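Local coordinates for uncharacterized protein (Bacteroides ovatus, PDB 4E6F), which is of unknown function but belongs to the DUF4468 family, whose domain has a TBP-like fold, at residues A[71-76]-A[99-104]; A[93-98]-A[113-118]. All coordinates share one frame; numbering follows the deposited sequence. Where two conformers were deposited one is given.

Interaction 1: A[71-76]-A[99-104]; sequences GTIAGV and ITVTCK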
ATOM      1  N   GLY A  71      -6.522 -14.038 -14.249  1.00 22.83           N
ATOM      2  CA  GLY A  71      -5.515 -12.990 -14.135  1.00 20.77           C
ATOM      3  C   GLY A  71      -5.463 -12.364 -12.750  1.00 20.37           C
ATOM      4  O   GLY A  71      -5.144 -11.178 -12.637  1.00 18.39           O
ATOM      5  N   THR A  72      -5.752 -13.155 -11.681  1.00 16.98           N
ATOM      6  CA  THR A  72      -5.730 -12.640 -10.306  0.50 14.72           C
ATOM      7  C   THR A  72      -4.516 -13.162  -9.553  1.00 15.65           C
ATOM      8  O   THR A  72      -4.126 -14.329  -9.712  1.00 14.95           O
ATOM      9  CB  THR A  72      -7.025 -12.941  -9.522  0.50 18.10           C
ATOM     10  OG1 THR A  72      -7.403 -14.312  -9.666  0.50 13.28           O
ATOM     11  CG2 THR A  72      -8.181 -12.019  -9.910  0.50 18.19           C
ATOM     12  N   ILE A  73      -3.901 -12.282  -8.754  1.00 13.51           N
ATOM     13  CA  ILE A  73      -2.721 -12.621  -7.965  1.00 12.33           C
ATOM     14  C   ILE A  73      -2.882 -11.998  -6.605  1.00 13.53           C
ATOM     15  O   ILE A  73      -3.270 -10.819  -6.529  1.00 14.38           O
ATOM     16  CB  ILE A  73      -1.427 -12.072  -8.632  1.00 15.35           C
ATOM     17  CG1 ILE A  73      -1.369 -12.370 -10.143  1.00 17.44           C
ATOM     18  CG2 ILE A  73      -0.156 -12.573  -7.908  1.00 15.02           C
ATOM     19  CD1 ILE A  73      -0.488 -11.340 -10.877  1.00 21.31           C
ATOM     20  N   ALA A  74      -2.554 -12.722  -5.546  1.00 10.94           N
ATOM     21  CA  ALA A  74      -2.559 -12.090  -4.234  1.00 10.74           C
ATOM     22  C   ALA A  74      -1.345 -12.516  -3.450  1.00 12.41           C
ATOM     23  O   ALA A  74      -0.933 -13.679  -3.500  1.00 12.25           O
ATOM     24  CB  ALA A  74      -3.821 -12.411  -3.453  1.00 11.84           C
ATOM     25  N   GLY A  75      -0.805 -11.570  -2.696  1.00 12.06           N
ATOM     26  CA  GLY A  75       0.332 -11.861  -1.838  1.00 12.48           C
ATOM     27  C   GLY A  75       0.145 -11.208  -0.496  1.00 14.55           C
ATOM     28  O   GLY A  75      -0.696 -10.307  -0.342  1.00 13.06           O
ATOM     29  N   VAL A  76       0.904 -11.669   0.480  1.00 11.88           N
ATOM     30  CA  VAL A  76       0.889 -11.056   1.801  1.00 11.80           C
ATOM     31  C   VAL A  76       2.274 -10.507   2.080  1.00 15.18           C
ATOM     32  O   VAL A  76       3.263 -11.043   1.591  1.00 13.99           O
ATOM     33  CB  VAL A  76       0.394 -11.992   2.920  1.00 14.53           C
ATOM     34  CG1 VAL A  76      -1.062 -12.406   2.632  1.00 13.81           C
ATOM     35  CG2 VAL A  76       1.309 -13.223   3.085  1.00 15.45           C
ATOM     36  N   ILE A  99      -1.565  -7.662  -0.937  1.00 11.08           N
ATOM     37  CA  ILE A  99      -1.534  -7.011  -2.258  1.00 10.14           C
ATOM     38  C   ILE A  99      -2.419  -7.864  -3.146  1.00 13.30           C
ATOM     39  O   ILE A  99      -2.166  -9.065  -3.251  1.00 12.95           O
ATOM     40  CB  ILE A  99      -0.119  -6.916  -2.877  1.00 12.54           C
ATOM     41  CG1 ILE A  99       0.899  -6.363  -1.880  1.00 13.47           C
ATOM     42  CG2 ILE A  99      -0.168  -6.063  -4.181  1.00 13.17           C
ATOM     43  CD1 ILE A  99       2.387  -6.442  -2.421  1.00 15.66           C
ATOM     44  N   THR A 100      -3.413  -7.265  -3.803  1.00 10.98           N
ATOM     45  CA  THR A 100      -4.324  -7.991  -4.690  1.00 10.98           C
ATOM     46  C   THR A 100      -4.232  -7.354  -6.057  1.00 13.10           C
ATOM     47  O   THR A 100      -4.483  -6.148  -6.184  1.00 13.75           O
ATOM     48  CB  THR A 100      -5.730  -7.959  -4.137  1.00 14.28           C
ATOM     49  OG1 THR A 100      -5.703  -8.602  -2.849  1.00 14.26           O
ATOM     50  CG2 THR A 100      -6.752  -8.659  -5.076  1.00 17.29           C
ATOM     51  N   VAL A 101      -3.909  -8.148  -7.074  1.00 12.00           N
ATOM     52  CA  VAL A 101      -3.743  -7.649  -8.449  1.00 12.01           C
ATOM     53  C   VAL A 101      -4.729  -8.354  -9.351  1.00 14.91           C
ATOM     54  O   VAL A 101      -4.830  -9.584  -9.300  1.00 14.33           O
ATOM     55  CB  VAL A 101      -2.285  -7.855  -8.942  1.00 15.66           C
ATOM     56  CG1 VAL A 101      -2.135  -7.462 -10.417  1.00 16.59           C
ATOM     57  CG2 VAL A 101      -1.320  -7.059  -8.078  1.00 16.08           C
ATOM     58  N   THR A 102      -5.470  -7.566 -10.166  1.00 13.05           N
ATOM     59  CA  THR A 102      -6.456  -8.094 -11.104  1.00 12.50           C
ATOM     60  C   THR A 102      -6.038  -7.625 -12.509  1.00 15.81           C
ATOM     61  O   THR A 102      -5.973  -6.414 -12.762  1.00 16.43           O
ATOM     62  CB  THR A 102      -7.863  -7.604 -10.728  1.00 18.12           C
ATOM     63  OG1 THR A 102      -8.143  -7.968  -9.366  1.00 18.87           O
ATOM     64  CG2 THR A 102      -8.950  -8.203 -11.645  1.00 18.76           C
ATOM     65  N   CYS A 103      -5.729  -8.571 -13.382  1.00 14.53           N
ATOM     66  CA  CYS A 103      -5.262  -8.323 -14.752  1.00 15.99           C
ATOM     67  C   CYS A 103      -6.369  -8.631 -15.738  1.00 21.47           C
ATOM     68  O   CYS A 103      -6.999  -9.687 -15.663  1.00 20.75           O
ATOM     69  CB  CYS A 103      -4.018  -9.156 -15.070  1.00 17.04           C
ATOM     70  SG  CYS A 103      -2.718  -9.082 -13.803  1.00 20.17           S
ATOM     71  N   LYS A 104      -6.533  -7.743 -16.721  1.00 18.64           N
ATOM     72  CA  LYS A 104      -7.499  -7.886 -17.808  1.00 18.79           C
ATOM     73  C   LYS A 104      -6.771  -7.492 -19.079  1.00 21.98           C
ATOM     74  O   LYS A 104      -5.708  -6.879 -18.975  1.00 19.26           O
ATOM     75  CB  LYS A 104      -8.726  -6.981 -17.567  1.00 23.26           C
ATOM     76  CG  LYS A 104      -9.639  -7.435 -16.427  1.00 38.77           C
ATOM     77  CD  LYS A 104     -10.775  -6.441 -16.212  1.00 55.15           C
ATOM     78  CE  LYS A 104     -11.656  -6.808 -15.038  1.00 69.59           C
ATOM     79  NZ  LYS A 104     -12.574  -5.693 -14.673  1.00 76.72           N
TER

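Interaction 2: A[93-98]-A[113-118]; sequences TLVNYQ and EKIRFT. With EDO (1,2-ethanediol), chain E.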
ATOM      1  N   THR A  93       6.622   1.140  13.157  1.00 15.60           N
ATOM      2  CA  THR A  93       5.581   0.160  13.365  1.00 15.07           C
ATOM      3  C   THR A  93       5.784  -1.007  12.421  1.00 17.84           C
ATOM      4  O   THR A  93       6.334  -0.831  11.326  1.00 16.85           O
ATOM      5  CB  THR A  93       4.161   0.755  13.163  1.00 16.32           C
ATOM      6  OG1 THR A  93       3.193  -0.235  13.542  1.00 16.62           O
ATOM      7  CG2 THR A  93       3.884   1.200  11.716  1.00 15.77           C
ATOM      8  N   LEU A  94       5.324  -2.187  12.831  1.00 15.78           N
ATOM      9  CA  LEU A  94       5.257  -3.287  11.877  1.00 15.23           C
ATOM     10  C   LEU A  94       3.957  -3.081  11.125  1.00 17.61           C
ATOM     11  O   LEU A  94       2.993  -2.548  11.690  1.00 14.95           O
ATOM     12  CB  LEU A  94       5.254  -4.645  12.610  1.00 15.93           C
ATOM     13  CG  LEU A  94       5.529  -5.882  11.765  1.00 20.14           C
ATOM     14  CD1 LEU A  94       7.014  -5.935  11.334  1.00 21.12           C
ATOM     15  CD2 LEU A  94       5.120  -7.162  12.531  1.00 20.69           C
ATOM     16  N   VAL A  95       3.913  -3.482   9.860  1.00 15.46           N
ATOM     17  CA  VAL A  95       2.681  -3.442   9.094  1.00 14.34           C
ATOM     18  C   VAL A  95       2.539  -4.787   8.411  1.00 15.42           C
ATOM     19  O   VAL A  95       3.535  -5.331   7.945  1.00 15.52           O
ATOM     20  CB  VAL A  95       2.590  -2.257   8.083  1.00 16.59           C
ATOM     21  CG1 VAL A  95       3.655  -2.353   6.986  1.00 15.89           C
ATOM     22  CG2 VAL A  95       1.191  -2.155   7.459  1.00 16.34           C
ATOM     23  N   ASN A  96       1.320  -5.332   8.387  1.00 13.61           N
ATOM     24  CA  ASN A  96       0.980  -6.540   7.636  1.00 13.38           C
ATOM     25  C   ASN A  96      -0.083  -6.141   6.666  1.00 14.33           C
ATOM     26  O   ASN A  96      -0.953  -5.328   6.999  1.00 13.60           O
ATOM     27  CB  ASN A  96       0.518  -7.682   8.519  1.00 14.04           C
ATOM     28  CG  ASN A  96       1.655  -8.341   9.257  1.00 22.27           C
ATOM     29  OD1 ASN A  96       2.289  -9.320   8.784  1.00 21.39           O
ATOM     30  ND2 ASN A  96       1.961  -7.795  10.417  1.00 15.02           N
ATOM     31  N   TYR A  97      -0.019  -6.687   5.448  1.00 12.54           N
ATOM     32  CA  TYR A  97      -0.983  -6.266   4.433  1.00 11.85           C
ATOM     33  C   TYR A  97      -1.172  -7.356   3.383  1.00 13.80           C
ATOM     34  O   TYR A  97      -0.384  -8.300   3.335  1.00 12.59           O
ATOM     35  CB  TYR A  97      -0.479  -4.962   3.737  1.00 12.90           C
ATOM     36  CG  TYR A  97       0.936  -5.065   3.189  1.00 13.29           C
ATOM     37  CD1 TYR A  97       1.183  -5.642   1.939  1.00 14.06           C
ATOM     38  CD2 TYR A  97       2.034  -4.679   3.959  1.00 14.46           C
ATOM     39  CE1 TYR A  97       2.483  -5.781   1.451  1.00 14.08           C
ATOM     40  CE2 TYR A  97       3.343  -4.790   3.467  1.00 14.63           C
ATOM     41  CZ  TYR A  97       3.557  -5.343   2.212  1.00 16.08           C
ATOM     42  OH  TYR A  97       4.836  -5.483   1.722  1.00 15.98           O
ATOM     43  N   GLN A  98      -2.156  -7.170   2.491  1.00 11.67           N
ATOM     44  CA  GLN A  98      -2.330  -8.034   1.341  1.00 11.15           C
ATOM     45  C   GLN A  98      -2.273  -7.170   0.096  1.00 12.77           C
ATOM     46  O   GLN A  98      -2.805  -6.053   0.089  1.00 12.28           O
ATOM     47  CB  GLN A  98      -3.673  -8.770   1.428  1.00 11.08           C
ATOM     48  CG  GLN A  98      -3.941  -9.668   0.211  1.00 11.94           C
ATOM     49  CD  GLN A  98      -5.141 -10.571   0.399  1.00 11.96           C
ATOM     50  OE1 GLN A  98      -5.336 -11.163   1.473  1.00 14.11           O
ATOM     51  NE2 GLN A  98      -5.945 -10.701  -0.667  1.00 12.70           N
ATOM     52  N   GLU A 113      -4.689  -3.921   0.750  1.00 10.68           N
ATOM     53  CA  GLU A 113      -5.771  -4.089   1.715  1.00 11.64           C
ATOM     54  C   GLU A 113      -5.388  -4.931   2.918  1.00 13.15           C
ATOM     55  O   GLU A 113      -4.245  -5.371   3.031  1.00 13.23           O
ATOM     56  CB  GLU A 113      -6.971  -4.727   0.996  1.00 13.61           C
ATOM     57  CG  GLU A 113      -6.656  -6.056   0.307  1.00 15.16           C
ATOM     58  CD  GLU A 113      -7.845  -6.719  -0.359  1.00 23.38           C
ATOM     59  OE1 GLU A 113      -8.998  -6.408   0.016  1.00 25.79           O
ATOM     60  OE2 GLU A 113      -7.627  -7.532  -1.283  1.00 18.72           O
ATOM     61  N   LYS A 114      -6.357  -5.121   3.847  1.00 11.37           N
ATOM     62  CA  LYS A 114      -6.172  -5.901   5.067  1.00 11.94           C
ATOM     63  C   LYS A 114      -4.936  -5.386   5.837  1.00 14.29           C
ATOM     64  O   LYS A 114      -4.087  -6.165   6.282  1.00 15.61           O
ATOM     65  CB  LYS A 114      -6.064  -7.407   4.740  1.00 13.39           C
ATOM     66  CG  LYS A 114      -7.319  -7.931   4.057  1.00 14.57           C
ATOM     67  CD  LYS A 114      -7.151  -9.414   3.778  1.00 17.82           C
ATOM     68  CE  LYS A 114      -8.298  -9.961   2.991  1.00 19.00           C
ATOM     69  NZ  LYS A 114      -8.084 -11.418   2.746  1.00 23.15           N
ATOM     70  N   ILE A 115      -4.856  -4.064   5.969  1.00 12.36           N
ATOM     71  CA  ILE A 115      -3.719  -3.409   6.609  1.00 12.02           C
ATOM     72  C   ILE A 115      -3.896  -3.383   8.114  1.00 15.13           C
ATOM     73  O   ILE A 115      -4.913  -2.884   8.615  1.00 15.14           O
ATOM     74  CB  ILE A 115      -3.565  -1.980   6.060  1.00 14.75           C
ATOM     75  CG1 ILE A 115      -3.352  -2.019   4.520  1.00 14.76           C
ATOM     76  CG2 ILE A 115      -2.414  -1.218   6.804  1.00 16.50           C
ATOM     77  CD1 ILE A 115      -3.511  -0.699   3.818  1.00 16.66           C
ATOM     78  N   ARG A 116      -2.891  -3.903   8.826  1.00 13.81           N
ATOM     79  CA  ARG A 116      -2.907  -3.895  10.281  1.00 14.23           C
ATOM     80  C   ARG A 116      -1.510  -3.619  10.782  1.00 16.47           C
ATOM     81  O   ARG A 116      -0.516  -4.053  10.190  1.00 16.26           O
ATOM     82  CB  ARG A 116      -3.474  -5.204  10.853  1.00 15.66           C
ATOM     83  CG  ARG A 116      -2.696  -6.432  10.469  1.00 20.30           C
ATOM     84  CD  ARG A 116      -3.338  -7.707  11.017  1.00 30.40           C
ATOM     85  NE  ARG A 116      -2.653  -8.884  10.485  1.00 35.42           N
ATOM     86  CZ  ARG A 116      -1.549  -9.406  11.005  1.00 47.60           C
ATOM     87  NH1 ARG A 116      -1.010  -8.883  12.102  1.00 40.51           N
ATOM     88  NH2 ARG A 116      -0.971 -10.451  10.431  1.00 37.92           N
ATOM     89  N   PHE A 117      -1.448  -2.909  11.889  1.00 14.51           N
ATOM     90  CA  PHE A 117      -0.199  -2.485  12.496  1.00 13.58           C
ATOM     91  C   PHE A 117       0.056  -3.197  13.793  1.00 16.77           C
ATOM     92  O   PHE A 117      -0.891  -3.474  14.545  1.00 16.86           O
ATOM     93  CB  PHE A 117      -0.256  -0.979  12.780  1.00 14.18           C
ATOM     94  CG  PHE A 117      -0.610  -0.119  11.587  1.00 13.94           C
ATOM     95  CD1 PHE A 117       0.335   0.152  10.596  1.00 15.38           C
ATOM     96  CD2 PHE A 117      -1.888   0.418  11.451  1.00 14.53           C
ATOM     97  CE1 PHE A 117       0.001   0.934   9.475  1.00 15.27           C
ATOM     98  CE2 PHE A 117      -2.221   1.214  10.341  1.00 16.27           C
ATOM     99  CZ  PHE A 117      -1.266   1.486   9.374  1.00 14.33           C
ATOM    100  N   THR A 118       1.334  -3.496  14.050  1.00 15.20           N
ATOM    101  CA  THR A 118       1.794  -4.078  15.313  1.00 15.52           C
ATOM    102  C   THR A 118       2.874  -3.132  15.802  1.00 18.63           C
ATOM    103  O   THR A 118       3.964  -3.050  15.221  1.00 18.44           O
ATOM    104  CB  THR A 118       2.250  -5.523  15.158  1.00 18.64           C
ATOM    105  OG1 THR A 118       1.204  -6.254  14.527  1.00 19.14           O
ATOM    106  CG2 THR A 118       2.586  -6.163  16.511  1.00 18.82           C
TER
HETATM  107  C1  EDO E 403      -2.516  -9.440   6.573  1.00 32.18           C
HETATM  108  O1  EDO E 403      -2.919  -8.882   5.331  1.00 31.55           O
HETATM  109  C2  EDO E 403      -1.377 -10.469   6.349  1.00 28.64           C
HETATM  110  O2  EDO E 403      -0.230  -9.849   5.759  1.00 26.00           O

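Interaction 1: A[71-76]-A[99-104]
Five main-chain hydrogen bonds zip 71-76 to 99-104, antiparallel segments of the hairpin of strands 72-85 and 90-104 in the TBP-like DUF4468 domain; their axes approach to 4.7 Å. I73 and V101 form one hydrogen-bonded pair, G75 and I99 the next; V101 N gives the straightest bond, 2.8 Å to I73 O, nearly along the C=O axis. At the non-hydrogen-bonded positions beside them, T72 and A74 turn their CA hydrogens to the carbonyls of V101 and I99, A74 CA coming within 3.2 Å of I99 O. The ladder ends at G71, whose O takes the N-H of C103 from above the carbonyl plane. C103 keeps SG beside its own backbone N (chi1 -48°), which leaves the sulfur 3.4 Å from that same G71 O.

On one face of the sheet, I73 stretches its CD1 to V101 CG1 at 4.2 Å and to C103 SG at 4.3 Å. On the other, T72 and T102 run side by side, T72 CG2 being 4.1 Å from T102 OG1.

A G1 beta bulge positions the start of the strand: G71, at a positive phi of 59°, and T72 both face D67 of strand 62-67. That strand flanks 71-76 on its second edge, strand 107-119 borders 99-104, and helix 38-54 packs over the apolar face, with Y42, M45 and T46 against I73 and M49 against V101.

Interaction 2: A[93-98]-A[113-118]
A beta bulge interrupts the antiparallel ladder between 93-98 and 113-118, in the hairpin of strands 90-104 and 107-119. N96 pairs with R116 and Q98 with E113, so Y97 alone spans what K114 and I115 cover on the partner strand; K114 absorbs the extra residue with a positive phi of 53°. Paired N-H and C=O groups bind L94 to T118, N96 to R116 and Q98 to E113. T93 OG1, anti to its backbone N, also donates to L94 O, so two donors grip that oxygen.

The most telling side-chain meeting is that of N96 and R116. R116 places CG in the crowded position between its backbone N and carbonyl carbon (chi1 60°), then extends to NE, carrying the guanidinium back over the neighbouring strand. N96 CB sits 3.6 Å above the centre of that flat group, and N96 CG is 3.6 Å from R116 NH2; amide and guanidinium planes, 8° apart, are stacked. Farther along, Q98 and K114 are extended side by side, and K114 NZ donates to Q98 OE1 at 3.0 Å from above the amide plane, while the polar ends of E113 and Q98 turn to T100.

On the opposite face V95, with CG2 anti to N, sets this methyl 3.8 Å from I115 CG2 and 3.9 Å from F117 CE1. F117, whose ring edge meets L94 O, packs edge-to-face with W151 of helix 149-169.

A 1,2-ethanediol, probably from the crystallisation liquor, bonds Y97 O through O2 at 2.9 Å and K114 O through O1 at 3.1 Å. The bulge therefore presents carbonyls that a small diol can bridge. One face is mostly polar, with stacked and hydrogen-bonded amide and charged groups; the other is mostly apolar, and the hydroxyl of buried Y97 is satisfied by E79 and N56.

Interactions 1 and 2 are successive parts of one antiparallel sheet, sharing strand 90-104. That strand lies between strands 72-85 and 107-119 along both its halves, and the two contacts sample its opposite edges: interaction 1 the later half against 72-85, interaction 2 the earlier half against 107-119. Their centres lie 18 Å apart, yet they meet where 98 passes into 99. There T100 OG1 lies 2.7 Å from E113 OE2, a probable hydrogen bond tying the two contacts together, and Q98 packs its CG 3.4 Å from G75 O. No active site is known for this protein; the bound diol belongs to interaction 2. Together the contacts illustrate how a central strand knits two hairpins into a continuous sheet.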